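Local coordinates for thioredoxin reductase (Streptococcus pyogenes, PDB 5UWY) that uses NADPH, through its bound FAD and a redox-active cysteine pair, to reduce the disulfide of thioredoxin, at the interface of chains A and B. Numbering follows the deposited sequence. Chains: chain A/B, Thioredoxin reductase.

Contact 1: the interface of chains A and B. Residues chain A 53-54, 62, 65; chain B 53-54, 62, 65.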
loop_
_atom_site.group_PDB
_atom_site.type_symbol
_atom_site.label_atom_id
_atom_site.label_comp_id
_atom_site.label_asym_id
_atom_site.label_seq_id
_atom_site.Cartn_x
_atom_site.Cartn_y
_atom_site.Cartn_z
ATOM N N GLY A 53 11.746 -2.340 -0.341
ATOM C CA GLY A 53 12.714 -1.830 0.602
ATOM C C GLY A 53 13.426 -2.886 1.418
ATOM O O GLY A 53 14.274 -2.536 2.250
ATOM N N TYR A 54 13.111 -4.163 1.214
ATOM C CA TYR A 54 13.742 -5.254 1.951
ATOM C C TYR A 54 13.911 -6.428 1.001
ATOM O O TYR A 54 12.918 -7.022 0.567
ATOM C CB TYR A 54 12.914 -5.651 3.175
ATOM C CG TYR A 54 13.157 -4.758 4.367
ATOM C CD1 TYR A 54 14.379 -4.769 5.027
ATOM C CD2 TYR A 54 12.172 -3.895 4.826
ATOM C CE1 TYR A 54 14.611 -3.950 6.114
ATOM C CE2 TYR A 54 12.395 -3.072 5.915
ATOM C CZ TYR A 54 13.617 -3.104 6.554
ATOM O OH TYR A 54 13.849 -2.288 7.636
ATOM N N LEU A 62 10.623 -8.044 10.735
ATOM C CA LEU A 62 9.921 -6.976 10.035
ATOM C C LEU A 62 8.792 -6.415 10.891
ATOM O O LEU A 62 8.541 -5.203 10.883
ATOM C CB LEU A 62 9.385 -7.483 8.697
ATOM C CG LEU A 62 8.737 -6.403 7.830
ATOM C CD1 LEU A 62 9.657 -5.209 7.662
ATOM C CD2 LEU A 62 8.294 -6.941 6.470
ATOM N N LYS A 65 10.546 -4.196 13.269
ATOM C CA LYS A 65 11.012 -3.011 12.561
ATOM C C LYS A 65 9.863 -2.086 12.184
ATOM O O LYS A 65 10.096 -0.902 11.918
ATOM C CB LYS A 65 11.806 -3.412 11.316
ATOM C CG LYS A 65 12.841 -2.380 10.904
ATOM C CD LYS A 65 14.201 -3.020 10.676
ATOM C CE LYS A 65 15.298 -1.967 10.592
ATOM N NZ LYS A 65 15.303 -1.265 9.279
ATOM N N GLY B 53 8.469 -0.176 8.474
ATOM C CA GLY B 53 9.682 -0.958 8.409
ATOM C C GLY B 53 10.961 -0.150 8.393
ATOM O O GLY B 53 12.047 -0.740 8.340
ATOM N N TYR B 54 10.871 1.178 8.434
ATOM C CA TYR B 54 12.046 2.044 8.424
ATOM C C TYR B 54 11.763 3.232 9.328
ATOM O O TYR B 54 10.898 4.058 9.015
ATOM C CB TYR B 54 12.388 2.502 7.005
ATOM C CG TYR B 54 13.184 1.480 6.231
ATOM C CD1 TYR B 54 14.491 1.176 6.588
ATOM C CD2 TYR B 54 12.627 0.809 5.151
ATOM C CE1 TYR B 54 15.223 0.237 5.889
ATOM C CE2 TYR B 54 13.353 -0.132 4.444
ATOM C CZ TYR B 54 14.650 -0.414 4.819
ATOM O OH TYR B 54 15.379 -1.350 4.123
ATOM N N LEU B 62 16.461 4.673 0.161
ATOM C CA LEU B 62 15.265 3.841 0.098
ATOM C C LEU B 62 14.943 3.460 -1.342
ATOM O O LEU B 62 14.506 2.335 -1.610
ATOM C CB LEU B 62 14.084 4.562 0.745
ATOM C CG LEU B 62 12.810 3.721 0.839
ATOM C CD1 LEU B 62 13.085 2.378 1.488
ATOM C CD2 LEU B 62 11.685 4.454 1.567
ATOM N N LYS B 65 17.325 0.727 -2.056
ATOM C CA LYS B 65 16.916 -0.465 -1.325
ATOM C C LYS B 65 15.660 -1.090 -1.915
ATOM O O LYS B 65 15.390 -2.270 -1.664
ATOM C CB LYS B 65 16.704 -0.136 0.154
ATOM C CG LYS B 65 16.927 -1.325 1.072
ATOM C CD LYS B 65 17.858 -0.970 2.222
ATOM C CE LYS B 65 18.344 -2.220 2.943
ATOM N NZ LYS B 65 17.302 -2.793 3.838
#
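The loop carrying Gly53 and Tyr54, together with helix 59-71 just after it, meets the same loop and helix of the other chain across the two-fold axis. The pair illustrates how a symmetric tyrosine stack can join two identical subunits at their axis. A:Tyr54 and B:Tyr54 approach tip to tip with ring planes parallel, their centroids 4.5 Å apart. The rings overlap mainly at their phenol ends: CZ of A:Tyr54 lies 3.4 Å from CZ of B:Tyr54, and each hydroxyl sits over the rim of the opposite ring's face. On both residues CG is anti to the carbonyl carbon (chi1 -82°), which points the ring across the boundary. The hydroxyl OH of A:Tyr54 donates to the backbone O of B:Gly53 at 2.5 Å, nearly along the C=O axis (162°), and B:Tyr54 OH donates in the same way to A:Gly53 O. Within its own chain the A:Lys65 amine NZ donates at 2.4 Å to A:Tyr54 OH, arriving in the ring plane at its edge; the lysine chain, CG anti to the backbone N, bends at chi2 and chi4 to do so. The same NZ adds a weak bond to B:Gly53 O. This lysine could favour a more acidic, better-donating phenol; the two lysine amines, if both charged, would repel mildly, with A:Lys65 NZ lying 6.0 Å from B:Lys65 NZ. The site sits on the two-fold axis, where the FAD domains of the two subunits face each other.

Contact 2: the interface of chains A and B. Residues chain A 21, 25, 72-73; chain B 49-51, 135-136, 140.
An interdomain subunit interface joins the FAD domain of chain A to the redox-active CXXC segment of chain B, adding a tie to the homodimer typical of low-molecular-weight thioredoxin reductases. In that motif B:Cys136 is disulfide-bonded to B:Cys133, and its backbone carbonyl is what the partner chain grasps. A:Arg25, the last residue of helix 14-25, reaches over with CG anti to the backbone N and a chain extended as far as NE, before the guanidinium turns at chi4 (-87°). Its two terminal nitrogens donate hydrogen bonds, end-on, to one oxygen: NH1 is 3.1 Å from B:Cys136 O, above the carbonyl plane, and NH2 is 3.2 Å from B:Cys136 O, within that plane. The acceptor lies almost in the guanidinium plane, so the paired hydrogen bonds should limit rotation of the group. NH2 also rests over a face of the B:Phe140 ring, offset toward its rim, 3.9 Å from the ring centroid, in a cation-pi contact with the guanidinium and ring planes nearly perpendicular (82°). B:Glu49 crosses the arginine at about a right angle; A:Arg25 NE and B:Glu49 OE1 are 4.6 Å apart, which may give a weak attraction, though the charged atoms are not in contact. Alongside, the CD2 methyl of A:Leu21 packs 3.7 Å from CA of B:Asn50. A:Phe73, held between the A:Lys72 chain on one face and A:Arg25 CA on the other, points CZ at B:Glu49 OE1, 3.9 Å away.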
loop_
_atom_site.group_PDB
_atom_site.type_symbol
_atom_site.label_atom_id
_atom_site.label_comp_id
_atom_site.label_asym_id
_atom_site.label_seq_id
_atom_site.Cartn_x
_atom_site.Cartn_y
_atom_site.Cartn_z
ATOM N N LEU A 21 0.939 4.529 12.779
ATOM C CA LEU A 21 2.047 5.403 12.416
ATOM C C LEU A 21 1.539 6.719 11.846
ATOM O O LEU A 21 1.918 7.800 12.311
ATOM C CB LEU A 21 2.954 4.690 11.413
ATOM C CG LEU A 21 4.119 5.481 10.822
ATOM C CD1 LEU A 21 5.189 5.720 11.874
ATOM C CD2 LEU A 21 4.691 4.753 9.614
ATOM N N ARG A 25 1.534 10.175 13.942
ATOM C CA ARG A 25 2.415 11.184 13.365
ATOM C C ARG A 25 1.680 12.497 13.125
ATOM O O ARG A 25 2.300 13.566 13.155
ATOM C CB ARG A 25 3.021 10.668 12.059
ATOM C CG ARG A 25 4.248 11.430 11.598
ATOM C CD ARG A 25 5.072 10.605 10.627
ATOM N NE ARG A 25 6.288 11.300 10.214
ATOM C CZ ARG A 25 6.353 12.148 9.195
ATOM N NH1 ARG A 25 5.271 12.411 8.474
ATOM N NH2 ARG A 25 7.502 12.737 8.894
ATOM N N LYS A 72 8.254 6.153 19.367
ATOM C CA LYS A 72 8.662 7.533 19.130
ATOM C C LYS A 72 7.464 8.459 18.951
ATOM O O LYS A 72 7.526 9.634 19.329
ATOM C CB LYS A 72 9.581 7.582 17.905
ATOM C CG LYS A 72 9.593 8.898 17.153
ATOM C CD LYS A 72 10.252 8.736 15.790
ATOM C CE LYS A 72 9.652 7.558 15.036
ATOM N NZ LYS A 72 10.612 6.883 14.130
ATOM N N PHE A 73 6.357 7.948 18.408
ATOM C CA PHE A 73 5.182 8.758 18.101
ATOM C C PHE A 73 4.052 8.603 19.118
ATOM O O PHE A 73 2.907 8.961 18.816
ATOM C CB PHE A 73 4.650 8.431 16.707
ATOM C CG PHE A 73 5.550 8.870 15.585
ATOM C CD1 PHE A 73 5.913 10.198 15.454
ATOM C CD2 PHE A 73 5.988 7.961 14.633
ATOM C CE1 PHE A 73 6.727 10.610 14.416
ATOM C CE2 PHE A 73 6.795 8.372 13.584
ATOM C CZ PHE A 73 7.169 9.697 13.481
ATOM N N GLU B 49 9.920 9.326 7.285
ATOM C CA GLU B 49 9.655 8.626 8.537
ATOM C C GLU B 49 8.242 8.054 8.597
ATOM O O GLU B 49 7.764 7.723 9.686
ATOM C CB GLU B 49 9.897 9.549 9.734
ATOM C CG GLU B 49 11.365 9.825 10.014
ATOM C CD GLU B 49 11.577 10.621 11.288
ATOM O OE1 GLU B 49 10.578 10.944 11.965
ATOM O OE2 GLU B 49 12.745 10.923 11.611
ATOM N N ASN B 50 7.561 7.928 7.457
ATOM C CA ASN B 50 6.238 7.314 7.424
ATOM C C ASN B 50 6.169 6.139 6.456
ATOM O O ASN B 50 5.083 5.795 5.980
ATOM C CB ASN B 50 5.158 8.347 7.089
ATOM C CG ASN B 50 5.411 9.056 5.779
ATOM O OD1 ASN B 50 6.403 8.798 5.095
ATOM N ND2 ASN B 50 4.506 9.957 5.416
ATOM N N TYR B 51 7.307 5.516 6.149
ATOM C CA TYR B 51 7.300 4.249 5.439
ATOM C C TYR B 51 7.510 3.126 6.438
ATOM O O TYR B 51 8.582 3.058 7.062
ATOM C CB TYR B 51 8.377 4.204 4.360
ATOM C CG TYR B 51 8.268 2.964 3.499
ATOM C CD1 TYR B 51 7.159 2.760 2.692
ATOM C CD2 TYR B 51 9.260 1.992 3.506
ATOM C CE1 TYR B 51 7.039 1.629 1.911
ATOM C CE2 TYR B 51 9.151 0.853 2.723
ATOM C CZ TYR B 51 8.037 0.680 1.926
ATOM O OH TYR B 51 7.913 -0.445 1.143
ATOM N N VAL B 135 1.481 16.485 4.923
ATOM C CA VAL B 135 1.433 15.114 5.426
ATOM C C VAL B 135 2.819 14.490 5.434
ATOM O O VAL B 135 3.087 13.565 6.208
ATOM C CB VAL B 135 0.453 14.275 4.575
ATOM C CG1 VAL B 135 0.302 12.868 5.139
ATOM C CG2 VAL B 135 -0.901 14.962 4.497
ATOM N N CYS B 136 3.723 15.009 4.607
ATOM C CA CYS B 136 5.032 14.414 4.377
ATOM C C CYS B 136 6.060 14.847 5.421
ATOM O O CYS B 136 6.617 14.005 6.135
ATOM C CB CYS B 136 5.491 14.772 2.958
ATOM S SG CYS B 136 4.509 13.969 1.652
ATOM N N PHE B 140 8.118 17.204 11.096
ATOM C CA PHE B 140 9.507 17.546 11.377
ATOM C C PHE B 140 9.649 18.923 12.006
ATOM O O PHE B 140 10.645 19.179 12.692
ATOM C CB PHE B 140 10.342 17.506 10.094
ATOM C CG PHE B 140 10.551 16.130 9.544
ATOM C CD1 PHE B 140 10.867 15.074 10.380
ATOM C CD2 PHE B 140 10.437 15.892 8.185
ATOM C CE1 PHE B 140 11.065 13.806 9.871
ATOM C CE2 PHE B 140 10.631 14.627 7.667
ATOM C CZ PHE B 140 10.946 13.582 8.511
#

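The C-alpha centres of contact 1 and contact 2 lie about 15 Å apart, and one stretch of chain B connects them: residues 49-51 serve contact 2 and 53-54 contact 1. On chain A, helix 59-71 contributes to contact 1, and A:Lys72 and A:Phe73 directly after it contribute to contact 2 beside helix 14-25. Contact 1 is its own symmetry mate, whereas contact 2 recurs with the chains exchanged. The axial contact joins the two FAD domains, while the flanks also engage the CXXC segment. Since low-molecular-weight thioredoxin reductases rotate the NADPH domain, which carries the CXXC, during turnover, contact 2 may be conformation-dependent and contact 1 more lasting.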